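Local coordinates for hypothetical protein PH1136 (Pyrococcus horikoshii, PDB 1IXL) that is of unknown function but adopts a hot-dog fold and may hydrolyse acyl-CoA thioesters, at residues T51-M60 with V114-Y122; K79-K90 with E104-V114. All coordinates share one frame; numbering follows the deposited sequence.

Contact 1 lies in the core, its centre about 4 Å from the centre of the chain. Contact 2 is partly buried, its centre about 11 Å from that point. Both use strand 112-123 and they share Val114. Contact 1 packs helix 48-63 on the sheet through apolar side chains, with no hydrogen bond between its segments. Contact 2 joins strands of the sheet itself by backbone hydrogen bonds, and adds salt bridges and waters at its outer end. The two meet where Phe119 packs on Val105 and Leu54 on Ala89. Residues 79-90 and 104-114 fall within the chain segment that contact 1 closes.

Contact 1 of 2, residues T51-M60 with V114-Y122; sequences TFGLADYAAM and VLEGKFYCY
Phe119 rises from strand 115-122 towards helix 51-60, and its ring lies among Phe52, Ala55, Asp56 and Ala59. Its CG is anti to the carbonyl carbon (chi1 -65°), which lays the ring along the helix towards its N-terminal part. Phe119 CZ reaches Ala55 CB at 3.7 Å. CB of Phe119 lies 3.9 Å from Ala59 CB. The carbonyl oxygen of Ala55 sits over one face of the ring. CE2 of Phe119 approaches the helix backbone at Asp56 CA, 3.8 Å away. The same CE2 meets Phe52 CE1. The two phenylalanine side chains run past one another in opposing senses, and their ring planes are 42° apart, an oblique pair.

Leu115 packs near the start of strand 115-122 with its two branches divided. Leu115 CD1 lies alongside Thr51 CG2 at 3.9 Å, while Leu115 CD2 reaches Ala55 CB at 4.0 Å. At the far end Met60, a selenomethionine, bends at chi2 and chi3. This brings Met60 CE to 3.7 Å from Cys121 SG. Ala55 and Ala59 meet the strand with methyl groups. The axes of helix 51-60 and strand 115-122 approach to 9.4 Å. Leu70 and Val75 of strand 68-77 and Val105 of strand 100-109 also touch Phe119. Tyr120 points the other way, and its hydroxyl bonds to Glu74. A long central helix laid against the concave side of an antiparallel sheet is the hallmark of the hot-dog fold.

Contact 2 of 2, residues K79-K90 with E104-V114; sequences KPVKVGDKLVAK and EVKVYREEEVV
Val88 and Tyr108 bond to each other through both backbone N-H groups, as do Lys90 and Lys106. Tyr108 N to Val88 O is 2.8 Å and nearly straight. Between these hydrogen-bonded pairs, Ala89 and Val107 form a non-hydrogen-bonded pair. Their side chains face helix 48-63, and Ala89 CB lies 3.8 Å from Val107 CG2. Leu87 CB touches the other branch, CG1 of Val107. This is the tightly packed face. Beside it, Val81 CG2 closes on Val114 CB at 3.9 Å.

Strands 86-97 and 100-109 form a beta hairpin of the hot-dog sheet. A type II' turn from Arg109 to Glu112 then leads into the next strand. At Val114 and Leu115, both opposite Val107, that strand has a classic beta bulge.

On the other face, Lys90 runs extended across Tyr108, and its NZ stands over the ring face in a cation-pi contact, 4.9 Å from the centroid. Water 4 links NZ to Glu110 O. At the turn end, Arg109 bends at chi3 (56°), and its NH1 bonds to Asp85 OD2 at 2.8 Å and to Pro80 O at 3.0 Å. Lys82 N meets the opposite face of the Asp85 carboxylate, so OD2 is gripped twice. Arg109 holds Glu112 side-on through NE and NH2. Val114 CG1 lies 4.1 Å above the guanidinium plane. Lys79, itself exposed, makes a weak bond from N to Val114 O, and water 1 also bridges Lys79 O to that oxygen.

Contact 1 of 2, residues T51-M60 with V114-Y122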
# COMPACT_ATOMS: atom_id res chain seq x y z
N THR A 51 6.64 -5.59 -1.82
CA THR A 51 6.31 -4.39 -2.55
C THR A 51 4.79 -4.30 -2.70
O THR A 51 4.19 -3.21 -2.55
CB THR A 51 6.94 -4.43 -3.94
OG1 THR A 51 8.34 -4.67 -3.80
CG2 THR A 51 6.72 -3.10 -4.65
N PHE A 52 4.17 -5.44 -2.99
CA PHE A 52 2.71 -5.49 -3.11
C PHE A 52 2.06 -5.19 -1.75
O PHE A 52 1.08 -4.46 -1.68
CB PHE A 52 2.24 -6.88 -3.58
CG PHE A 52 0.73 -7.04 -3.61
CD1 PHE A 52 0.01 -6.83 -4.78
CD2 PHE A 52 0.03 -7.40 -2.46
CE1 PHE A 52 -1.39 -6.98 -4.81
CE2 PHE A 52 -1.38 -7.54 -2.47
CZ PHE A 52 -2.09 -7.33 -3.65
N GLY A 53 2.62 -5.76 -0.68
CA GLY A 53 2.07 -5.54 0.64
C GLY A 53 2.09 -4.06 0.96
O GLY A 53 1.13 -3.52 1.49
N LEU A 54 3.21 -3.41 0.66
CA LEU A 54 3.28 -1.96 0.90
C LEU A 54 2.20 -1.23 0.10
O LEU A 54 1.49 -0.37 0.64
CB LEU A 54 4.67 -1.42 0.52
CG LEU A 54 4.80 0.10 0.29
CD1 LEU A 54 4.53 0.86 1.59
CD2 LEU A 54 6.20 0.42 -0.22
N ALA A 55 2.07 -1.55 -1.18
CA ALA A 55 1.04 -0.86 -1.98
C ALA A 55 -0.38 -1.13 -1.46
O ALA A 55 -1.22 -0.22 -1.42
CB ALA A 55 1.15 -1.29 -3.45
N ASP A 56 -0.63 -2.37 -1.06
CA ASP A 56 -1.94 -2.81 -0.52
C ASP A 56 -2.28 -1.95 0.72
O ASP A 56 -3.39 -1.42 0.85
CB ASP A 56 -1.81 -4.31 -0.14
CG ASP A 56 -3.07 -4.90 0.51
OD1 ASP A 56 -4.00 -4.15 0.88
OD2 ASP A 56 -3.09 -6.16 0.68
N TYR A 57 -1.32 -1.82 1.62
CA TYR A 57 -1.51 -1.04 2.84
C TYR A 57 -1.79 0.43 2.52
O TYR A 57 -2.65 1.04 3.15
CB TYR A 57 -0.26 -1.21 3.75
CG TYR A 57 -0.25 -0.46 5.10
CD1 TYR A 57 -1.41 -0.33 5.88
CD2 TYR A 57 0.96 -0.02 5.65
CE1 TYR A 57 -1.37 0.22 7.16
CE2 TYR A 57 1.02 0.53 6.93
CZ TYR A 57 -0.14 0.63 7.69
OH TYR A 57 -0.08 1.09 8.99
N ALA A 58 -1.09 1.01 1.54
CA ALA A 58 -1.33 2.40 1.19
C ALA A 58 -2.77 2.58 0.70
O ALA A 58 -3.46 3.58 1.03
CB ALA A 58 -0.33 2.86 0.09
N ALA A 59 -3.23 1.61 -0.08
CA ALA A 59 -4.59 1.62 -0.62
C ALA A 59 -5.62 1.59 0.52
O ALA A 59 -6.60 2.34 0.49
CB ALA A 59 -4.77 0.40 -1.55
N MSE A 60 -5.39 0.75 1.53
CA MSE A 60 -6.29 0.67 2.67
C MSE A 60 -6.34 2.04 3.37
O MSE A 60 -7.38 2.44 3.88
CB MSE A 60 -5.83 -0.40 3.67
CG MSE A 60 -5.78 -1.84 3.14
SE MSE A 60 -7.38 -2.55 2.65
CE MSE A 60 -7.55 -1.90 1.18
N VAL A 114 8.31 1.45 -9.41
CA VAL A 114 8.70 0.04 -9.34
C VAL A 114 7.46 -0.85 -9.38
O VAL A 114 7.55 -2.04 -9.66
CB VAL A 114 9.54 -0.28 -8.06
CG1 VAL A 114 10.81 0.58 -8.04
CG2 VAL A 114 8.71 -0.04 -6.78
N LEU A 115 6.29 -0.27 -9.08
CA LEU A 115 5.04 -1.01 -9.14
C LEU A 115 3.88 -0.06 -9.41
O LEU A 115 3.87 1.06 -8.91
CB LEU A 115 4.77 -1.76 -7.82
CG LEU A 115 3.42 -2.53 -7.78
CD1 LEU A 115 3.56 -3.77 -6.91
CD2 LEU A 115 2.27 -1.63 -7.25
N GLU A 116 2.91 -0.50 -10.20
CA GLU A 116 1.72 0.32 -10.44
C GLU A 116 0.54 -0.63 -10.39
O GLU A 116 0.61 -1.77 -10.87
CB GLU A 116 1.77 1.03 -11.81
CG GLU A 116 2.11 0.10 -12.99
CD GLU A 116 1.98 0.77 -14.35
OE1 GLU A 116 2.36 1.96 -14.47
OE2 GLU A 116 1.51 0.10 -15.30
N GLY A 117 -0.56 -0.19 -9.81
CA GLY A 117 -1.70 -1.09 -9.75
C GLY A 117 -3.01 -0.45 -9.38
O GLY A 117 -3.04 0.70 -8.94
N LYS A 118 -4.09 -1.19 -9.61
CA LYS A 118 -5.43 -0.76 -9.26
C LYS A 118 -5.88 -1.70 -8.15
O LYS A 118 -5.75 -2.92 -8.27
CB LYS A 118 -6.38 -0.90 -10.44
CG LYS A 118 -6.20 0.16 -11.51
CD LYS A 118 -7.49 0.36 -12.31
CE LYS A 118 -7.20 1.13 -13.59
NZ LYS A 118 -6.00 2.01 -13.43
N PHE A 119 -6.36 -1.13 -7.05
CA PHE A 119 -6.82 -1.92 -5.92
C PHE A 119 -8.32 -1.65 -5.70
O PHE A 119 -8.74 -0.51 -5.52
CB PHE A 119 -6.01 -1.55 -4.67
CG PHE A 119 -4.54 -1.92 -4.78
CD1 PHE A 119 -3.71 -1.26 -5.67
CD2 PHE A 119 -4.03 -2.99 -4.05
CE1 PHE A 119 -2.37 -1.67 -5.84
CE2 PHE A 119 -2.71 -3.40 -4.21
CZ PHE A 119 -1.88 -2.74 -5.10
N TYR A 120 -9.11 -2.73 -5.74
CA TYR A 120 -10.56 -2.66 -5.57
C TYR A 120 -10.85 -2.99 -4.12
O TYR A 120 -10.75 -4.15 -3.69
CB TYR A 120 -11.25 -3.64 -6.53
CG TYR A 120 -10.87 -3.41 -7.98
CD1 TYR A 120 -9.57 -3.63 -8.42
CD2 TYR A 120 -11.81 -2.92 -8.90
CE1 TYR A 120 -9.20 -3.39 -9.73
CE2 TYR A 120 -11.45 -2.66 -10.22
CZ TYR A 120 -10.14 -2.90 -10.63
OH TYR A 120 -9.75 -2.65 -11.92
N CYS A 121 -11.21 -1.94 -3.38
CA CYS A 121 -11.45 -2.00 -1.95
C CYS A 121 -12.94 -1.91 -1.57
O CYS A 121 -13.73 -1.24 -2.24
CB CYS A 121 -10.69 -0.85 -1.28
SG CYS A 121 -8.99 -0.59 -1.94
N TYR A 122 -13.28 -2.59 -0.47
CA TYR A 122 -14.66 -2.62 0.00
C TYR A 122 -14.78 -2.23 1.46
O TYR A 122 -14.09 -2.78 2.30
CB TYR A 122 -15.24 -4.03 -0.14
CG TYR A 122 -15.42 -4.45 -1.57
CD1 TYR A 122 -16.57 -4.09 -2.28
CD2 TYR A 122 -14.44 -5.18 -2.22
CE1 TYR A 122 -16.74 -4.45 -3.61
CE2 TYR A 122 -14.58 -5.54 -3.55
CZ TYR A 122 -15.73 -5.17 -4.25
OH TYR A 122 -15.84 -5.49 -5.57

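Contact 2 of 2, residues K79-K90 with E104-V114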
# COMPACT_ATOMS: atom_id res chain seq x y z
N LYS A 79 9.94 -2.33 -12.19
CA LYS A 79 11.40 -2.35 -11.96
C LYS A 79 11.71 -3.23 -10.76
O LYS A 79 10.97 -3.22 -9.78
CB LYS A 79 11.94 -0.96 -11.66
CG LYS A 79 11.95 -0.00 -12.82
CD LYS A 79 12.56 1.31 -12.36
CE LYS A 79 13.12 2.12 -13.53
NZ LYS A 79 12.04 2.46 -14.50
N PRO A 80 12.82 -4.00 -10.81
CA PRO A 80 13.19 -4.87 -9.69
C PRO A 80 13.59 -4.05 -8.48
O PRO A 80 14.15 -2.97 -8.61
CB PRO A 80 14.34 -5.69 -10.26
CG PRO A 80 15.04 -4.67 -11.17
CD PRO A 80 13.84 -4.05 -11.87
N VAL A 81 13.31 -4.57 -7.29
CA VAL A 81 13.65 -3.86 -6.06
C VAL A 81 14.78 -4.63 -5.39
O VAL A 81 14.75 -5.86 -5.32
CB VAL A 81 12.41 -3.77 -5.10
CG1 VAL A 81 12.83 -3.23 -3.73
CG2 VAL A 81 11.36 -2.86 -5.71
N LYS A 82 15.78 -3.90 -4.91
CA LYS A 82 16.94 -4.52 -4.28
C LYS A 82 16.99 -4.18 -2.79
O LYS A 82 16.61 -3.09 -2.39
CB LYS A 82 18.21 -4.04 -5.01
CG LYS A 82 19.37 -3.66 -4.12
CD LYS A 82 20.53 -3.05 -4.91
CE LYS A 82 21.26 -4.09 -5.72
NZ LYS A 82 21.87 -5.14 -4.85
N VAL A 83 17.43 -5.12 -1.96
CA VAL A 83 17.52 -4.86 -0.52
C VAL A 83 18.29 -3.57 -0.31
O VAL A 83 19.33 -3.37 -0.93
CB VAL A 83 18.25 -5.99 0.24
CG1 VAL A 83 18.68 -5.49 1.63
CG2 VAL A 83 17.34 -7.20 0.37
N GLY A 84 17.78 -2.70 0.56
CA GLY A 84 18.43 -1.43 0.78
C GLY A 84 17.65 -0.30 0.12
O GLY A 84 17.83 0.86 0.47
N ASP A 85 16.81 -0.64 -0.85
CA ASP A 85 15.99 0.38 -1.51
C ASP A 85 14.97 0.87 -0.49
O ASP A 85 14.50 0.11 0.36
CB ASP A 85 15.21 -0.19 -2.72
CG ASP A 85 16.09 -0.51 -3.91
OD1 ASP A 85 17.30 -0.17 -3.90
OD2 ASP A 85 15.57 -1.08 -4.88
N LYS A 86 14.65 2.16 -0.55
CA LYS A 86 13.64 2.75 0.31
C LYS A 86 12.51 2.99 -0.68
O LYS A 86 12.72 3.61 -1.73
CB LYS A 86 14.11 4.09 0.87
CG LYS A 86 13.03 4.81 1.68
CD LYS A 86 13.30 6.31 1.72
CE LYS A 86 12.02 7.08 1.96
NZ LYS A 86 11.35 6.59 3.19
N LEU A 87 11.32 2.49 -0.35
CA LEU A 87 10.17 2.63 -1.24
C LEU A 87 9.07 3.50 -0.65
O LEU A 87 8.89 3.51 0.56
CB LEU A 87 9.57 1.25 -1.54
CG LEU A 87 10.51 0.12 -2.01
CD1 LEU A 87 9.69 -1.18 -2.19
CD2 LEU A 87 11.19 0.52 -3.32
N VAL A 88 8.35 4.21 -1.51
CA VAL A 88 7.23 5.03 -1.07
C VAL A 88 6.01 4.73 -1.96
O VAL A 88 6.03 4.94 -3.16
CB VAL A 88 7.50 6.54 -1.16
CG1 VAL A 88 6.25 7.32 -0.68
CG2 VAL A 88 8.71 6.91 -0.31
N ALA A 89 4.93 4.26 -1.35
CA ALA A 89 3.72 3.98 -2.09
C ALA A 89 2.78 5.18 -1.95
O ALA A 89 2.57 5.67 -0.84
CB ALA A 89 3.07 2.72 -1.53
N LYS A 90 2.24 5.65 -3.07
CA LYS A 90 1.29 6.76 -3.12
C LYS A 90 -0.03 6.22 -3.67
O LYS A 90 -0.12 5.79 -4.81
CB LYS A 90 1.85 7.89 -3.99
CG LYS A 90 3.19 8.41 -3.42
CD LYS A 90 3.74 9.63 -4.14
CE LYS A 90 5.17 9.90 -3.65
NZ LYS A 90 5.77 11.07 -4.36
N GLU A 104 -5.83 3.76 -7.08
CA GLU A 104 -4.67 3.55 -7.93
C GLU A 104 -3.47 3.72 -7.01
O GLU A 104 -3.46 4.61 -6.14
CB GLU A 104 -4.62 4.58 -9.06
CG GLU A 104 -3.37 4.46 -9.92
CD GLU A 104 -3.43 5.34 -11.16
OE1 GLU A 104 -3.78 6.53 -11.02
OE2 GLU A 104 -3.13 4.83 -12.27
N VAL A 105 -2.46 2.88 -7.15
CA VAL A 105 -1.29 3.00 -6.31
C VAL A 105 -0.04 2.87 -7.17
O VAL A 105 0.02 2.06 -8.10
CB VAL A 105 -1.22 1.88 -5.21
CG1 VAL A 105 -0.00 2.10 -4.34
CG2 VAL A 105 -2.47 1.88 -4.35
N LYS A 106 0.94 3.70 -6.87
CA LYS A 106 2.20 3.64 -7.58
C LYS A 106 3.25 3.61 -6.48
O LYS A 106 3.16 4.37 -5.52
CB LYS A 106 2.38 4.88 -8.48
CG LYS A 106 1.69 4.73 -9.82
CD LYS A 106 2.25 5.69 -10.85
CE LYS A 106 1.32 6.85 -11.10
NZ LYS A 106 0.06 6.35 -11.72
N VAL A 107 4.20 2.69 -6.60
CA VAL A 107 5.24 2.61 -5.60
C VAL A 107 6.50 3.16 -6.25
O VAL A 107 6.86 2.74 -7.34
CB VAL A 107 5.47 1.17 -5.14
CG1 VAL A 107 6.60 1.14 -4.11
CG2 VAL A 107 4.17 0.61 -4.54
N TYR A 108 7.16 4.10 -5.56
CA TYR A 108 8.37 4.76 -6.07
C TYR A 108 9.64 4.46 -5.29
O TYR A 108 9.61 4.16 -4.10
CB TYR A 108 8.22 6.29 -6.03
CG TYR A 108 7.05 6.86 -6.82
CD1 TYR A 108 5.75 6.82 -6.30
CD2 TYR A 108 7.24 7.38 -8.09
CE1 TYR A 108 4.66 7.29 -7.05
CE2 TYR A 108 6.18 7.86 -8.85
CZ TYR A 108 4.89 7.81 -8.33
OH TYR A 108 3.83 8.26 -9.09
N ARG A 109 10.77 4.55 -5.99
CA ARG A 109 12.08 4.42 -5.36
C ARG A 109 12.62 5.75 -5.89
O ARG A 109 13.01 5.85 -7.04
CB ARG A 109 12.89 3.25 -5.92
CG ARG A 109 14.30 3.17 -5.32
CD ARG A 109 14.99 1.94 -5.84
NE ARG A 109 15.01 1.96 -7.30
CZ ARG A 109 14.96 0.87 -8.05
NH1 ARG A 109 14.89 -0.32 -7.47
NH2 ARG A 109 14.97 0.96 -9.37
N GLU A 110 12.57 6.78 -5.04
CA GLU A 110 12.95 8.13 -5.44
C GLU A 110 11.96 8.50 -6.56
O GLU A 110 10.75 8.56 -6.30
CB GLU A 110 14.40 8.17 -5.90
CG GLU A 110 15.34 7.69 -4.78
CD GLU A 110 16.79 7.94 -5.07
OE1 GLU A 110 17.28 7.50 -6.13
OE2 GLU A 110 17.46 8.59 -4.22
N GLU A 111 12.42 8.73 -7.78
CA GLU A 111 11.48 9.11 -8.85
C GLU A 111 11.00 7.97 -9.73
O GLU A 111 10.06 8.13 -10.51
CB GLU A 111 12.09 10.20 -9.75
CG GLU A 111 12.31 11.54 -9.07
CD GLU A 111 11.05 12.08 -8.45
OE1 GLU A 111 10.60 11.52 -7.42
OE2 GLU A 111 10.50 13.07 -9.00
N GLU A 112 11.64 6.82 -9.62
CA GLU A 112 11.28 5.68 -10.45
C GLU A 112 10.07 4.90 -9.93
O GLU A 112 9.93 4.68 -8.73
CB GLU A 112 12.43 4.69 -10.53
CG GLU A 112 13.81 5.29 -10.71
CD GLU A 112 14.89 4.29 -10.34
OE1 GLU A 112 15.57 4.49 -9.30
OE2 GLU A 112 15.05 3.29 -11.06
N VAL A 113 9.22 4.47 -10.84
CA VAL A 113 8.07 3.65 -10.48
C VAL A 113 8.55 2.18 -10.50
O VAL A 113 9.16 1.74 -11.48
CB VAL A 113 6.92 3.84 -11.49
CG1 VAL A 113 5.82 2.83 -11.23
CG2 VAL A 113 6.37 5.27 -11.37
N VAL A 114 8.31 1.45 -9.41
CA VAL A 114 8.70 0.04 -9.34
C VAL A 114 7.46 -0.85 -9.38
O VAL A 114 7.55 -2.04 -9.66
CB VAL A 114 9.54 -0.28 -8.06
CG1 VAL A 114 10.81 0.58 -8.04
CG2 VAL A 114 8.71 -0.04 -6.78
O HOH W 1 8.86 -4.14 -8.51
O HOH W 2 15.48 -1.26 -10.82
O HOH W 3 12.00 6.19 -2.40
O HOH W 4 8.32 10.25 -5.87